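Local coordinates for MHC class I antigen (Anolis carolinensis, PDB 7CPO), which probably presents peptides bound in its groove to T cells, as an MHC class I heavy chain paired with beta2-microglobulin, at residues A[93-98]-A[118-123]. Numbering follows the deposited sequence.
Sequences GLHTFQ and AYDGRD
Asp120 grips the start of the neighbouring strand with both carboxylate oxygens. Asp120 OD1 accepts the backbone N-H of Thr96, N to OD1 2.9 Å. Asp120 OD2 accepts the ND1-H of His95 on its syn side, 3.2 Å from ND1, in a bent bond. A short side chain with two acceptors suits this place, where the antiparallel pairing runs out. The backbone bonds carry on from there: Asp120 N gives a nearly straight bond to Thr96 O at 2.8 Å, and Gln98 and Ala118 bond each other N to O in both directions.

Tyr119 and Phe97, a non-hydrogen-bonded pair, share the face under helix 62-87, where Phe97 also touches the bound peptide. With CG anti to its backbone N (chi1 -172°), Tyr119 brings OH over one face of the His95 imidazole, 3.4 Å from CG of His95; the rings barely overlap.

On the other face, Gln98 donates a hydrogen bond from NE2 to Trp60 O of beta2-microglobulin, and the small Ala118 packs on that tryptophan. A water joins Ala118 O to Gly121 N. Asp120 and Gly121 take positive phi, easy for glycine, in the type I' turn linking strands 111-119 and 122-128. Strands 96-105 and 111-119 form an antiparallel hairpin in the floor of the MHC class I peptide-binding groove.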
loop_
_atom_site.group_PDB
_atom_site.type_symbol
_atom_site.label_atom_id
_atom_site.label_comp_id
_atom_site.label_asym_id
_atom_site.label_seq_id
_atom_site.Cartn_x
_atom_site.Cartn_y
_atom_site.Cartn_z
ATOM N N GLY A 93 -20.191 -13.871 -11.855
ATOM C CA GLY A 93 -19.079 -13.339 -12.615
ATOM C C GLY A 93 -17.783 -13.433 -11.829
ATOM O O GLY A 93 -17.585 -14.369 -11.044
ATOM N N LEU A 94 -16.887 -12.475 -12.032
ATOM C CA LEU A 94 -15.696 -12.353 -11.206
ATOM C C LEU A 94 -16.025 -11.468 -10.009
ATOM O O LEU A 94 -16.560 -10.367 -10.168
ATOM C CB LEU A 94 -14.527 -11.777 -12.005
ATOM C CG LEU A 94 -13.190 -11.528 -11.301
ATOM C CD1 LEU A 94 -12.111 -11.493 -12.359
ATOM C CD2 LEU A 94 -13.148 -10.234 -10.455
ATOM N N HIS A 95 -15.686 -11.946 -8.817
ATOM C CA HIS A 95 -16.047 -11.267 -7.588
ATOM C C HIS A 95 -14.853 -11.260 -6.646
ATOM O O HIS A 95 -13.925 -12.060 -6.786
ATOM C CB HIS A 95 -17.255 -11.939 -6.937
ATOM C CG HIS A 95 -18.458 -11.969 -7.820
ATOM N ND1 HIS A 95 -19.164 -10.829 -8.150
ATOM C CD2 HIS A 95 -19.067 -12.991 -8.463
ATOM C CE1 HIS A 95 -20.164 -11.155 -8.949
ATOM N NE2 HIS A 95 -20.128 -12.460 -9.153
ATOM N N THR A 96 -14.894 -10.348 -5.677
ATOM C CA THR A 96 -13.787 -10.123 -4.762
ATOM C C THR A 96 -14.268 -10.143 -3.315
ATOM O O THR A 96 -15.320 -9.592 -2.995
ATOM C CB THR A 96 -13.115 -8.789 -5.059
ATOM O OG1 THR A 96 -12.662 -8.801 -6.410
ATOM C CG2 THR A 96 -11.899 -8.594 -4.170
ATOM N N PHE A 97 -13.489 -10.767 -2.443
ATOM C CA PHE A 97 -13.706 -10.679 -1.006
ATOM C C PHE A 97 -12.423 -10.209 -0.330
ATOM O O PHE A 97 -11.349 -10.757 -0.589
ATOM C CB PHE A 97 -14.143 -12.018 -0.439
ATOM C CG PHE A 97 -14.773 -11.910 0.903
ATOM C CD1 PHE A 97 -16.069 -11.435 1.032
ATOM C CD2 PHE A 97 -14.067 -12.260 2.043
ATOM C CE1 PHE A 97 -16.663 -11.326 2.292
ATOM C CE2 PHE A 97 -14.650 -12.154 3.292
ATOM C CZ PHE A 97 -15.952 -11.691 3.419
ATOM N N GLN A 98 -12.533 -9.190 0.521
ATOM C CA GLN A 98 -11.383 -8.585 1.180
ATOM C C GLN A 98 -11.634 -8.500 2.680
ATOM O O GLN A 98 -12.764 -8.308 3.130
ATOM C CB GLN A 98 -11.087 -7.178 0.666
ATOM C CG GLN A 98 -10.420 -7.056 -0.698
ATOM C CD GLN A 98 -10.581 -5.636 -1.256
ATOM O OE1 GLN A 98 -11.660 -5.270 -1.728
ATOM N NE2 GLN A 98 -9.513 -4.828 -1.181
ATOM N N ALA A 118 -15.056 -6.585 2.895
ATOM C CA ALA A 118 -15.664 -5.940 1.735
ATOM C C ALA A 118 -15.961 -6.961 0.644
ATOM O O ALA A 118 -15.130 -7.836 0.351
ATOM C CB ALA A 118 -14.762 -4.861 1.143
ATOM N N TYR A 119 -17.127 -6.821 0.012
ATOM C CA TYR A 119 -17.479 -7.632 -1.149
ATOM C C TYR A 119 -17.462 -6.768 -2.402
ATOM O O TYR A 119 -18.095 -5.707 -2.439
ATOM C CB TYR A 119 -18.854 -8.273 -0.970
ATOM C CG TYR A 119 -19.207 -9.275 -2.039
ATOM C CD1 TYR A 119 -18.332 -10.308 -2.362
ATOM C CD2 TYR A 119 -20.428 -9.214 -2.702
ATOM C CE1 TYR A 119 -18.661 -11.242 -3.319
ATOM C CE2 TYR A 119 -20.767 -10.142 -3.662
ATOM C CZ TYR A 119 -19.886 -11.155 -3.967
ATOM O OH TYR A 119 -20.222 -12.089 -4.922
ATOM N N ASP A 120 -16.740 -7.219 -3.420
ATOM C CA ASP A 120 -16.603 -6.471 -4.671
ATOM C C ASP A 120 -16.235 -5.009 -4.426
ATOM O O ASP A 120 -16.752 -4.103 -5.088
ATOM C CB ASP A 120 -17.885 -6.557 -5.503
ATOM C CG ASP A 120 -18.127 -7.934 -6.048
ATOM O OD1 ASP A 120 -17.132 -8.618 -6.347
ATOM O OD2 ASP A 120 -19.303 -8.333 -6.183
ATOM N N GLY A 121 -15.361 -4.769 -3.445
ATOM C CA GLY A 121 -14.818 -3.436 -3.207
ATOM C C GLY A 121 -15.705 -2.471 -2.439
ATOM O O GLY A 121 -15.318 -1.306 -2.267
ATOM N N ARG A 122 -16.881 -2.913 -1.993
ATOM C CA ARG A 122 -17.814 -2.149 -1.178
ATOM C C ARG A 122 -17.914 -2.829 0.179
ATOM O O ARG A 122 -17.823 -4.060 0.270
ATOM C CB ARG A 122 -19.202 -2.107 -1.831
ATOM C CG ARG A 122 -19.230 -1.382 -3.167
ATOM C CD ARG A 122 -20.612 -1.434 -3.843
ATOM N NE ARG A 122 -21.260 -2.747 -3.760
ATOM C CZ ARG A 122 -21.292 -3.638 -4.755
ATOM N NH1 ARG A 122 -20.699 -3.360 -5.914
ATOM N NH2 ARG A 122 -21.910 -4.811 -4.598
ATOM N N ASP A 123 -18.092 -2.029 1.232
ATOM C CA ASP A 123 -18.220 -2.576 2.578
ATOM C C ASP A 123 -19.261 -3.675 2.622
ATOM O O ASP A 123 -20.331 -3.562 2.020
ATOM C CB ASP A 123 -18.615 -1.501 3.588
ATOM C CG ASP A 123 -17.587 -0.421 3.730
ATOM O OD1 ASP A 123 -16.425 -0.650 3.352
ATOM O OD2 ASP A 123 -17.932 0.640 4.281
HETATM O O HOH W 1 -13.601 -6.792 -1.960
#